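Local coordinates for protein putative rubredoxin reductase (Rhodopseudomonas palustris, PDB 3FG2) that probably carries electrons from NADH through its FAD to the ferredoxin of the CYP199A2 system, at residues I75-V80 with L91-A96; T3-G8 with A30-E35; Q340-G345 with E390-L395. One frame throughout, in Å; residues are numbered along the deposited sequence.

In the fold
Interactions 1 and 2 both touch FAD, and their centres are 9 Å apart. They join directly: R78 NH1 of the first forms a salt bridge with D34 OD1 of the second at 2.7 Å, and I75 O of the first has a probable hydrogen bond from N33 N of the second at 2.9 Å. Interaction 2 supplies the parallel Rossmann strands whose C-terminal ends meet the adenosine, interaction 1 the small sheet that reads the adenine edge. Interaction 3 belongs to the C-terminal domain, its nearest atoms about 36 Å from those of interaction 2 and about 40 Å from those of interaction 1.

Interaction 1: residues I75-V80 with L91-A96; sequences ISDRMV and LASGTA. With FAD (flavin-adenine dinucleotide), chain B.
M79 and L91 face each other as an antiparallel, non-hydrogen-bonded pair with their CA atoms 4.2 Å apart, and just beyond them A92 N gives a weak bond to R78 O. The side chain that carries most of the polar contact is D77. Its OD2 accepts two backbone N-H groups from different directions: S93 N arrives at 3.2 Å on the syn lone pair, whereas R78 N comes from above the carboxylate plane. A92 N adds a weak third bond to the same oxygen. One carboxylate oxygen thus ties the loop leading into strand 79-83 to the loop after strand 88-91, and the amide dipoles would be expected to stabilise its negative charge. D77 also crosses the flank of L91, whose CD1 lies 3.7 Å from D77 CB, while I75 CG2 reaches that same methyl from farther off. Strands 79-83, 88-91 and 96-98 form the three-stranded antiparallel meander that accompanies the Rossmann fold in the FAD domain of this reductase family. In the non-hydrogen-bonded register M79 turns its N-H and C=O away from L91, and both go to the adenine: M79 N donates to FAD N1A at 3.1 Å, and FAD N6A donates to M79 O at 3.1 Å. Backbone atoms therefore read the pairing edge of the base. R78 CG is anti to the backbone N (chi1 173°) and passes FAD N1A; the chain runs on extended to NE, and FAD N6A lies 4.0 Å from the guanidinium plane, over its centre. NH1 is held by a salt bridge to D34. On the same side of the strand as R78, and opposite M79, V80 CG1 presses tightly on A92 CB at 3.4 Å, and V80 CG2 rests against L91 O.

Interaction 2: residues T3-G8 with A30-E35; sequences TVLIAG and ALINDE. With FAD (flavin-adenine dinucleotide), chain B.
G8 and I32, bonded to each other through their backbones, also meet the flat adenine of FAD from different quarters. The CA of G8 lies above the ring plane on one side, just outside the rim at FAD N3A and 3.6 Å from that atom; I32 CG2 touches the edge, 3.8 Å from FAD C2A and close to the ring plane. The opposite face is taken by the D34 carboxylate, whose OD1 stands over the ring 3.1 Å from FAD C4A. The other oxygen of this carboxylate, OD2, accepts from FAD O2B at 2.6 Å. For D34, CG lies between the backbone N and the carbonyl carbon (chi1 75°), which sets CG near FAD N3A; OD1 then lies over the ring face. E35 reaches past it along an extended chain, and its OE1 accepts from FAD O3B, so that each ribose hydroxyl has its own acid; R42 also pairs with E35 OE1.

All this sits at the C-terminal ends of two parallel strands, 4-7 and 30-32, joined by helix 11-22 in the beta-alpha-beta crossover of a Rossmann fold. G8 opens the glycine-rich turn, and a CB here would run into FAD O4B. The ladder of backbone bonds alternates, with I6 N to A30 O nearly straight at 173° and I32 N returning to I6 O at 2.8 Å. Apolar side chains fill both faces of the sheet. On one, L5 CD1 is pressed tightly on A30 CB at 3.3 Å. On the other, I6 CG2 meets L31 CD2 at 3.8 Å, with helix 11-22 covering I6 through V16 and A17; L31 CD2 also leans on G8 O.

Interaction 3: residues Q340-G345 with E390-L395; sequences QVVIRG and EQAADL
R344 wraps its side chain round the carbonyl of A392, beginning at CB, which lies 3.2 Å from A392 O. CG stands anti to the backbone N (chi1 178°), and with CD it continues past the same oxygen. The bend at chi3 (-122°) then sets NE 2.8 Å from A392 O, in a weak bond with an N-H...O angle of 122°. At the tip the branches part: NH1 passes L395 CD2 at 3.5 Å, the methyl lying over one face of the guanidinium, while NH2 comes near D394 O at a poor angle for bonding and has a weak bond to F397 O. Q391 O lies at the edge of the group, in its plane. The contact docks the C-terminal end of helix 389-393 on edge strand 340-344 of the antiparallel sheet in the reductase C-terminal domain; carbonyls at a helix end would be expected to favour such a positive group. Farther back along the strand V342 CG1 meets A393 CB at 3.5 Å and, more loosely, A392 CB. At the corner after R344, a water donates to A393 O at 2.9 Å and accepts weakly from G345 N.

Interaction 1: residues I75-V80 with L91-A96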
loop_
_atom_site.group_PDB
_atom_site.type_symbol
_atom_site.label_atom_id
_atom_site.label_comp_id
_atom_site.label_asym_id
_atom_site.label_seq_id
_atom_site.Cartn_x
_atom_site.Cartn_y
_atom_site.Cartn_z
ATOM N N ILE A 75 -0.546 6.148 -22.742
ATOM C CA ILE A 75 0.504 5.488 -23.511
ATOM C C ILE A 75 0.948 4.147 -22.930
ATOM O O ILE A 75 1.504 4.085 -21.830
ATOM C CB ILE A 75 1.757 6.380 -23.617
ATOM C CG1 ILE A 75 1.382 7.746 -24.189
ATOM C CG2 ILE A 75 2.802 5.700 -24.493
ATOM C CD1 ILE A 75 2.537 8.714 -24.226
ATOM N N SER A 76 0.722 3.078 -23.684
ATOM C CA SER A 76 1.112 1.745 -23.247
ATOM C C SER A 76 2.616 1.543 -23.438
ATOM O O SER A 76 3.047 0.929 -24.413
ATOM C CB SER A 76 0.341 0.689 -24.039
ATOM O OG SER A 76 0.617 -0.611 -23.552
ATOM N N ASP A 77 3.409 2.068 -22.504
ATOM C CA ASP A 77 4.863 1.945 -22.571
ATOM C C ASP A 77 5.487 2.014 -21.177
ATOM O O ASP A 77 4.791 1.871 -20.171
ATOM C CB ASP A 77 5.445 3.057 -23.444
ATOM C CG ASP A 77 6.641 2.593 -24.253
ATOM O OD1 ASP A 77 6.436 1.799 -25.194
ATOM O OD2 ASP A 77 7.779 3.010 -23.946
ATOM N N ARG A 78 6.797 2.243 -21.124
ATOM C CA ARG A 78 7.520 2.332 -19.856
ATOM C C ARG A 78 8.699 3.303 -19.961
ATOM O O ARG A 78 9.425 3.283 -20.952
ATOM C CB ARG A 78 8.041 0.944 -19.470
ATOM C CG ARG A 78 8.953 0.922 -18.260
ATOM C CD ARG A 78 9.645 -0.432 -18.116
ATOM N NE ARG A 78 10.544 -0.478 -16.961
ATOM C CZ ARG A 78 10.139 -0.561 -15.695
ATOM N NH1 ARG A 78 8.842 -0.615 -15.408
ATOM N NH2 ARG A 78 11.032 -0.579 -14.712
ATOM N N MET A 79 8.892 4.160 -18.959
ATOM C CA MET A 79 10.026 5.080 -19.008
ATOM C C MET A 79 11.249 4.313 -18.528
ATOM O O MET A 79 11.153 3.488 -17.618
ATOM C CB MET A 79 9.806 6.330 -18.133
ATOM C CG MET A 79 10.025 6.159 -16.629
ATOM S SD MET A 79 10.889 7.589 -15.855
ATOM C CE MET A 79 9.654 8.735 -15.764
ATOM N N VAL A 80 12.392 4.572 -19.154
ATOM C CA VAL A 80 13.630 3.896 -18.797
ATOM C C VAL A 80 14.742 4.882 -18.459
ATOM O O VAL A 80 15.705 4.531 -17.778
ATOM C CB VAL A 80 14.115 3.003 -19.948
ATOM C CG1 VAL A 80 13.113 1.886 -20.196
ATOM C CG2 VAL A 80 14.287 3.834 -21.209
ATOM N N LEU A 91 11.415 6.665 -23.325
ATOM C CA LEU A 91 10.652 5.440 -23.098
ATOM C C LEU A 91 11.462 4.218 -23.511
ATOM O O LEU A 91 12.574 4.343 -24.027
ATOM C CB LEU A 91 9.342 5.456 -23.895
ATOM C CG LEU A 91 8.312 6.564 -23.674
ATOM C CD1 LEU A 91 7.045 6.207 -24.444
ATOM C CD2 LEU A 91 8.007 6.716 -22.197
ATOM N N ALA A 92 10.893 3.035 -23.292
ATOM C CA ALA A 92 11.558 1.783 -23.636
ATOM C C ALA A 92 11.292 1.391 -25.086
ATOM O O ALA A 92 12.071 0.658 -25.690
ATOM C CB ALA A 92 11.091 0.676 -22.704
ATOM N N SER A 93 10.186 1.876 -25.639
ATOM C CA SER A 93 9.831 1.577 -27.021
ATOM C C SER A 93 10.816 2.259 -27.958
ATOM O O SER A 93 10.773 2.061 -29.174
ATOM C CB SER A 93 8.420 2.081 -27.327
ATOM O OG SER A 93 8.337 3.485 -27.138
ATOM N N GLY A 94 11.703 3.065 -27.381
ATOM C CA GLY A 94 12.682 3.783 -28.174
ATOM C C GLY A 94 12.224 5.214 -28.379
ATOM O O GLY A 94 13.029 6.111 -28.633
ATOM N N THR A 95 10.915 5.422 -28.266
ATOM C CA THR A 95 10.329 6.744 -28.431
ATOM C C THR A 95 10.860 7.674 -27.340
ATOM O O THR A 95 11.480 7.226 -26.374
ATOM C CB THR A 95 8.786 6.680 -28.338
ATOM O OG1 THR A 95 8.292 5.653 -29.212
ATOM C CG2 THR A 95 8.173 8.011 -28.748
ATOM N N ALA A 96 10.626 8.972 -27.505
ATOM C CA ALA A 96 11.070 9.966 -26.537
ATOM C C ALA A 96 10.067 11.104 -26.550
ATOM O O ALA A 96 9.468 11.393 -27.585
ATOM C CB ALA A 96 12.458 10.479 -26.902
HETATM P PA FAD B . 0.966 1.844 -7.708
HETATM O O1A FAD B . 1.813 0.672 -7.367
HETATM O O2A FAD B . -0.386 1.768 -7.669
HETATM O O5B FAD B . 1.280 1.965 -9.208
HETATM C C5B FAD B . 2.624 2.117 -9.766
HETATM C C4B FAD B . 2.433 1.887 -11.281
HETATM O O4B FAD B . 3.617 2.458 -11.957
HETATM C C3B FAD B . 2.370 0.416 -11.730
HETATM O O3B FAD B . 1.343 0.078 -12.609
HETATM C C2B FAD B . 3.775 0.176 -12.205
HETATM O O2B FAD B . 3.902 -0.936 -13.036
HETATM C C1B FAD B . 4.042 1.457 -12.939
HETATM N N9A FAD B . 5.441 1.811 -13.188
HETATM C C8A FAD B . 6.512 1.589 -12.362
HETATM N N7A FAD B . 7.659 2.020 -12.873
HETATM C C5A FAD B . 7.331 2.549 -14.087
HETATM C C6A FAD B . 8.154 3.184 -15.141
HETATM N N6A FAD B . 9.454 3.353 -15.066
HETATM N N1A FAD B . 7.448 3.606 -16.250
HETATM C C2A FAD B . 6.088 3.449 -16.370
HETATM N N3A FAD B . 5.266 2.881 -15.456
HETATM C C4A FAD B . 5.935 2.444 -14.327
HETATM N N1 FAD B . -3.791 0.675 0.490
HETATM C C2 FAD B . -4.827 1.020 1.254
HETATM O O2 FAD B . -4.921 2.117 1.717
HETATM N N3 FAD B . -5.884 0.102 1.561
HETATM C C4 FAD B . -5.883 -1.192 1.071
HETATM O O4 FAD B . -6.801 -1.942 1.348
HETATM C C4X FAD B . -4.755 -1.580 0.229
HETATM N N5 FAD B . -4.703 -2.832 -0.288
HETATM C C5X FAD B . -3.626 -3.166 -1.090
HETATM C C6 FAD B . -3.595 -4.481 -1.635
HETATM C C7 FAD B . -2.566 -4.903 -2.451
HETATM C C7M FAD B . -2.581 -6.314 -3.006
HETATM C C8 FAD B . -1.468 -3.984 -2.773
HETATM C C8M FAD B . -0.309 -4.377 -3.663
HETATM C C9 FAD B . -1.485 -2.680 -2.235
HETATM C C9A FAD B . -2.551 -2.263 -1.402
HETATM N N10 FAD B . -2.642 -0.928 -0.825
HETATM C C10 FAD B . -3.703 -0.579 -0.038
HETATM C "C1'" FAD B . -1.547 0.023 -1.142
HETATM C "C2'" FAD B . -1.905 0.863 -2.406
HETATM O "O2'" FAD B . -2.195 -0.029 -3.460
HETATM C "C3'" FAD B . -0.715 1.742 -2.732
HETATM O "O3'" FAD B . -0.476 2.640 -1.654
HETATM C "C4'" FAD B . -0.991 2.533 -3.999
HETATM O "O4'" FAD B . -1.246 1.636 -5.112
HETATM C "C5'" FAD B . 0.214 3.391 -4.301
HETATM O "O5'" FAD B . -0.093 4.162 -5.644
HETATM P P FAD B . 1.030 4.450 -6.600
HETATM O O1P FAD B . 0.294 5.228 -7.728
HETATM O O2P FAD B . 2.111 5.120 -6.030
HETATM O O3P FAD B . 1.573 3.200 -7.139
#

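Interaction 2: residues T3-G8 with A30-E35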
loop_
_atom_site.group_PDB
_atom_site.type_symbol
_atom_site.label_atom_id
_atom_site.label_comp_id
_atom_site.label_asym_id
_atom_site.label_seq_id
_atom_site.Cartn_x
_atom_site.Cartn_y
_atom_site.Cartn_z
ATOM N N THR A 3 3.312 20.277 -21.925
ATOM C CA THR A 3 2.892 18.929 -21.566
ATOM C C THR A 3 3.353 18.447 -20.190
ATOM O O THR A 3 4.464 18.744 -19.744
ATOM C CB THR A 3 3.377 17.921 -22.629
ATOM O OG1 THR A 3 2.829 18.277 -23.906
ATOM C CG2 THR A 3 2.943 16.505 -22.272
ATOM N N VAL A 4 2.471 17.705 -19.523
ATOM C CA VAL A 4 2.759 17.128 -18.215
ATOM C C VAL A 4 2.827 15.624 -18.419
ATOM O O VAL A 4 1.842 14.993 -18.812
ATOM C CB VAL A 4 1.652 17.428 -17.181
ATOM C CG1 VAL A 4 1.903 16.622 -15.911
ATOM C CG2 VAL A 4 1.623 18.910 -16.861
ATOM N N LEU A 5 3.996 15.054 -18.160
ATOM C CA LEU A 5 4.188 13.624 -18.334
ATOM C C LEU A 5 4.108 12.885 -17.006
ATOM O O LEU A 5 4.826 13.217 -16.059
ATOM C CB LEU A 5 5.546 13.368 -18.995
ATOM C CG LEU A 5 5.549 12.773 -20.405
ATOM C CD1 LEU A 5 4.477 13.431 -21.262
ATOM C CD2 LEU A 5 6.932 12.955 -21.018
ATOM N N ILE A 6 3.229 11.888 -16.940
ATOM C CA ILE A 6 3.068 11.094 -15.728
ATOM C C ILE A 6 3.624 9.700 -15.968
ATOM O O ILE A 6 3.152 8.980 -16.857
ATOM C CB ILE A 6 1.598 10.944 -15.333
ATOM C CG1 ILE A 6 0.919 12.311 -15.302
ATOM C CG2 ILE A 6 1.508 10.276 -13.971
ATOM C CD1 ILE A 6 -0.587 12.226 -15.190
ATOM N N ALA A 7 4.624 9.331 -15.170
ATOM C CA ALA A 7 5.275 8.021 -15.262
ATOM C C ALA A 7 4.717 7.097 -14.194
ATOM O O ALA A 7 5.074 7.210 -13.022
ATOM C CB ALA A 7 6.770 8.176 -15.072
ATOM N N GLY A 8 3.856 6.175 -14.605
ATOM C CA GLY A 8 3.240 5.260 -13.659
ATOM C C GLY A 8 1.754 5.560 -13.649
ATOM O O GLY A 8 1.357 6.690 -13.362
ATOM N N ALA A 30 0.091 13.194 -20.680
ATOM C CA ALA A 30 0.422 11.840 -21.117
ATOM C C ALA A 30 0.653 10.934 -19.914
ATOM O O ALA A 30 1.478 11.228 -19.049
ATOM C CB ALA A 30 1.667 11.870 -22.003
ATOM N N LEU A 31 -0.077 9.826 -19.870
ATOM C CA LEU A 31 0.025 8.882 -18.764
ATOM C C LEU A 31 0.722 7.600 -19.213
ATOM O O LEU A 31 0.111 6.755 -19.858
ATOM C CB LEU A 31 -1.379 8.536 -18.254
ATOM C CG LEU A 31 -1.649 8.406 -16.752
ATOM C CD1 LEU A 31 -2.919 7.576 -16.557
ATOM C CD2 LEU A 31 -0.475 7.744 -16.046
ATOM N N ILE A 32 1.994 7.452 -18.865
ATOM C CA ILE A 32 2.760 6.263 -19.242
ATOM C C ILE A 32 2.377 5.068 -18.368
ATOM O O ILE A 32 2.613 5.070 -17.159
ATOM C CB ILE A 32 4.262 6.535 -19.104
ATOM C CG1 ILE A 32 4.616 7.770 -19.932
ATOM C CG2 ILE A 32 5.065 5.315 -19.556
ATOM C CD1 ILE A 32 5.908 8.436 -19.529
ATOM N N ASN A 33 1.792 4.050 -18.992
ATOM C CA ASN A 33 1.342 2.860 -18.277
ATOM C C ASN A 33 2.084 1.604 -18.738
ATOM O O ASN A 33 1.845 1.113 -19.843
ATOM C CB ASN A 33 -0.169 2.707 -18.492
ATOM C CG ASN A 33 -0.747 1.521 -17.763
ATOM O OD1 ASN A 33 -0.238 1.115 -16.714
ATOM N ND2 ASN A 33 -1.835 0.963 -18.302
ATOM N N ASP A 34 2.970 1.077 -17.889
ATOM C CA ASP A 34 3.755 -0.109 -18.247
ATOM C C ASP A 34 3.109 -1.463 -17.964
ATOM O O ASP A 34 3.800 -2.482 -17.922
ATOM C CB ASP A 34 5.131 -0.072 -17.574
ATOM C CG ASP A 34 5.065 -0.395 -16.097
ATOM O OD1 ASP A 34 6.133 -0.471 -15.451
ATOM O OD2 ASP A 34 3.942 -0.575 -15.580
ATOM N N GLU A 35 1.795 -1.489 -17.770
ATOM C CA GLU A 35 1.113 -2.751 -17.524
ATOM C C GLU A 35 0.035 -2.966 -18.569
ATOM O O GLU A 35 -0.604 -2.016 -19.007
ATOM C CB GLU A 35 0.472 -2.778 -16.135
ATOM C CG GLU A 35 1.438 -2.782 -14.967
ATOM C CD GLU A 35 0.737 -3.124 -13.658
ATOM O OE1 GLU A 35 1.067 -2.502 -12.629
ATOM O OE2 GLU A 35 -0.140 -4.022 -13.657
HETATM P PA FAD B . 0.966 1.844 -7.708
HETATM O O1A FAD B . 1.813 0.672 -7.367
HETATM O O2A FAD B . -0.386 1.768 -7.669
HETATM O O5B FAD B . 1.280 1.965 -9.208
HETATM C C5B FAD B . 2.624 2.117 -9.766
HETATM C C4B FAD B . 2.433 1.887 -11.281
HETATM O O4B FAD B . 3.617 2.458 -11.957
HETATM C C3B FAD B . 2.370 0.416 -11.730
HETATM O O3B FAD B . 1.343 0.078 -12.609
HETATM C C2B FAD B . 3.775 0.176 -12.205
HETATM O O2B FAD B . 3.902 -0.936 -13.036
HETATM C C1B FAD B . 4.042 1.457 -12.939
HETATM N N9A FAD B . 5.441 1.811 -13.188
HETATM C C8A FAD B . 6.512 1.589 -12.362
HETATM N N7A FAD B . 7.659 2.020 -12.873
HETATM C C5A FAD B . 7.331 2.549 -14.087
HETATM C C6A FAD B . 8.154 3.184 -15.141
HETATM N N6A FAD B . 9.454 3.353 -15.066
HETATM N N1A FAD B . 7.448 3.606 -16.250
HETATM C C2A FAD B . 6.088 3.449 -16.370
HETATM N N3A FAD B . 5.266 2.881 -15.456
HETATM C C4A FAD B . 5.935 2.444 -14.327
HETATM N N1 FAD B . -3.791 0.675 0.490
HETATM C C2 FAD B . -4.827 1.020 1.254
HETATM O O2 FAD B . -4.921 2.117 1.717
HETATM N N3 FAD B . -5.884 0.102 1.561
HETATM C C4 FAD B . -5.883 -1.192 1.071
HETATM O O4 FAD B . -6.801 -1.942 1.348
HETATM C C4X FAD B . -4.755 -1.580 0.229
HETATM N N5 FAD B . -4.703 -2.832 -0.288
HETATM C C5X FAD B . -3.626 -3.166 -1.090
HETATM C C6 FAD B . -3.595 -4.481 -1.635
HETATM C C7 FAD B . -2.566 -4.903 -2.451
HETATM C C7M FAD B . -2.581 -6.314 -3.006
HETATM C C8 FAD B . -1.468 -3.984 -2.773
HETATM C C8M FAD B . -0.309 -4.377 -3.663
HETATM C C9 FAD B . -1.485 -2.680 -2.235
HETATM C C9A FAD B . -2.551 -2.263 -1.402
HETATM N N10 FAD B . -2.642 -0.928 -0.825
HETATM C C10 FAD B . -3.703 -0.579 -0.038
HETATM C "C1'" FAD B . -1.547 0.023 -1.142
HETATM C "C2'" FAD B . -1.905 0.863 -2.406
HETATM O "O2'" FAD B . -2.195 -0.029 -3.460
HETATM C "C3'" FAD B . -0.715 1.742 -2.732
HETATM O "O3'" FAD B . -0.476 2.640 -1.654
HETATM C "C4'" FAD B . -0.991 2.533 -3.999
HETATM O "O4'" FAD B . -1.246 1.636 -5.112
HETATM C "C5'" FAD B . 0.214 3.391 -4.301
HETATM O "O5'" FAD B . -0.093 4.162 -5.644
HETATM P P FAD B . 1.030 4.450 -6.600
HETATM O O1P FAD B . 0.294 5.228 -7.728
HETATM O O2P FAD B . 2.111 5.120 -6.030
HETATM O O3P FAD B . 1.573 3.200 -7.139
#

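Interaction 3: residues Q340-G345 with E390-L395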
loop_
_atom_site.group_PDB
_atom_site.type_symbol
_atom_site.label_atom_id
_atom_site.label_comp_id
_atom_site.label_asym_id
_atom_site.label_seq_id
_atom_site.Cartn_x
_atom_site.Cartn_y
_atom_site.Cartn_z
ATOM N N GLN A 340 1.179 4.608 25.206
ATOM C CA GLN A 340 -0.032 4.319 25.961
ATOM C C GLN A 340 -1.170 3.961 25.017
ATOM O O GLN A 340 -1.452 4.694 24.067
ATOM C CB GLN A 340 -0.423 5.524 26.813
ATOM C CG GLN A 340 -1.791 5.414 27.470
ATOM C CD GLN A 340 -2.099 6.600 28.370
ATOM O OE1 GLN A 340 -1.809 7.756 28.025
ATOM N NE2 GLN A 340 -2.698 6.326 29.524
ATOM N N VAL A 341 -1.816 2.826 25.280
ATOM C CA VAL A 341 -2.931 2.371 24.452
ATOM C C VAL A 341 -4.168 2.083 25.291
ATOM O O VAL A 341 -4.106 1.356 26.275
ATOM C CB VAL A 341 -2.559 1.097 23.657
ATOM C CG1 VAL A 341 -3.758 0.620 22.820
ATOM C CG2 VAL A 341 -1.372 1.383 22.759
ATOM N N VAL A 342 -5.293 2.663 24.888
ATOM C CA VAL A 342 -6.560 2.476 25.587
ATOM C C VAL A 342 -7.539 1.749 24.674
ATOM O O VAL A 342 -7.651 2.068 23.494
ATOM C CB VAL A 342 -7.194 3.833 25.979
ATOM C CG1 VAL A 342 -8.580 3.609 26.546
ATOM C CG2 VAL A 342 -6.314 4.555 26.989
ATOM N N ILE A 343 -8.248 0.773 25.225
ATOM C CA ILE A 343 -9.224 0.027 24.443
ATOM C C ILE A 343 -10.618 0.611 24.626
ATOM O O ILE A 343 -11.062 0.832 25.752
ATOM C CB ILE A 343 -9.287 -1.465 24.870
ATOM C CG1 ILE A 343 -7.981 -2.181 24.512
ATOM C CG2 ILE A 343 -10.487 -2.147 24.209
ATOM C CD1 ILE A 343 -7.691 -2.222 23.036
ATOM N N ARG A 344 -11.305 0.876 23.521
ATOM C CA ARG A 344 -12.671 1.376 23.594
ATOM C C ARG A 344 -13.508 0.294 22.942
ATOM O O ARG A 344 -13.189 -0.157 21.838
ATOM C CB ARG A 344 -12.854 2.687 22.827
ATOM C CG ARG A 344 -14.298 3.205 22.856
ATOM C CD ARG A 344 -14.425 4.554 22.162
ATOM N NE ARG A 344 -14.958 5.577 23.061
ATOM C CZ ARG A 344 -16.245 5.862 23.189
ATOM N NH1 ARG A 344 -17.137 5.203 22.467
ATOM N NH2 ARG A 344 -16.643 6.789 24.049
ATOM N N GLY A 345 -14.572 -0.121 23.624
ATOM C CA GLY A 345 -15.424 -1.161 23.085
ATOM C C GLY A 345 -15.035 -2.497 23.682
ATOM O O GLY A 345 -14.498 -2.552 24.786
ATOM N N GLU A 390 -8.821 8.483 29.482
ATOM C CA GLU A 390 -9.951 8.220 30.361
ATOM C C GLU A 390 -11.250 8.338 29.566
ATOM O O GLU A 390 -12.152 7.515 29.696
ATOM C CB GLU A 390 -9.958 9.219 31.525
ATOM C CG GLU A 390 -8.741 9.152 32.466
ATOM C CD GLU A 390 -7.433 9.624 31.829
ATOM O OE1 GLU A 390 -7.409 10.724 31.228
ATOM O OE2 GLU A 390 -6.417 8.900 31.950
ATOM N N GLN A 391 -11.335 9.367 28.735
ATOM C CA GLN A 391 -12.521 9.590 27.923
ATOM C C GLN A 391 -12.687 8.529 26.832
ATOM O O GLN A 391 -13.799 8.086 26.541
ATOM C CB GLN A 391 -12.447 10.976 27.287
ATOM C CG GLN A 391 -12.502 12.106 28.295
ATOM C CD GLN A 391 -12.253 13.465 27.671
ATOM O OE1 GLN A 391 -12.654 14.488 28.222
ATOM N NE2 GLN A 391 -11.580 13.486 26.528
ATOM N N ALA A 392 -11.574 8.127 26.233
ATOM C CA ALA A 392 -11.584 7.132 25.171
ATOM C C ALA A 392 -12.185 5.815 25.627
ATOM O O ALA A 392 -12.908 5.167 24.877
ATOM C CB ALA A 392 -10.165 6.902 24.661
ATOM N N ALA A 393 -11.884 5.423 26.857
ATOM C CA ALA A 393 -12.382 4.166 27.386
ATOM C C ALA A 393 -13.826 4.245 27.843
ATOM O O ALA A 393 -14.511 3.230 27.911
ATOM C CB ALA A 393 -11.501 3.707 28.537
ATOM N N ASP A 394 -14.287 5.457 28.131
ATOM C CA ASP A 394 -15.645 5.690 28.622
ATOM C C ASP A 394 -16.747 5.685 27.557
ATOM O O ASP A 394 -16.956 6.682 26.853
ATOM C CB ASP A 394 -15.673 7.016 29.382
ATOM C CG ASP A 394 -17.008 7.280 30.039
ATOM O OD1 ASP A 394 -17.860 6.362 30.035
ATOM O OD2 ASP A 394 -17.201 8.400 30.563
ATOM N N LEU A 395 -17.475 4.574 27.466
ATOM C CA LEU A 395 -18.544 4.450 26.477
ATOM C C LEU A 395 -19.676 5.439 26.679
ATOM O O LEU A 395 -20.572 5.524 25.844
ATOM C CB LEU A 395 -19.114 3.030 26.459
ATOM C CG LEU A 395 -18.200 1.966 25.860
ATOM C CD1 LEU A 395 -18.869 0.600 25.936
ATOM C CD2 LEU A 395 -17.886 2.335 24.419
HETATM O O HOH W 1 -14.506 0.525 26.904
#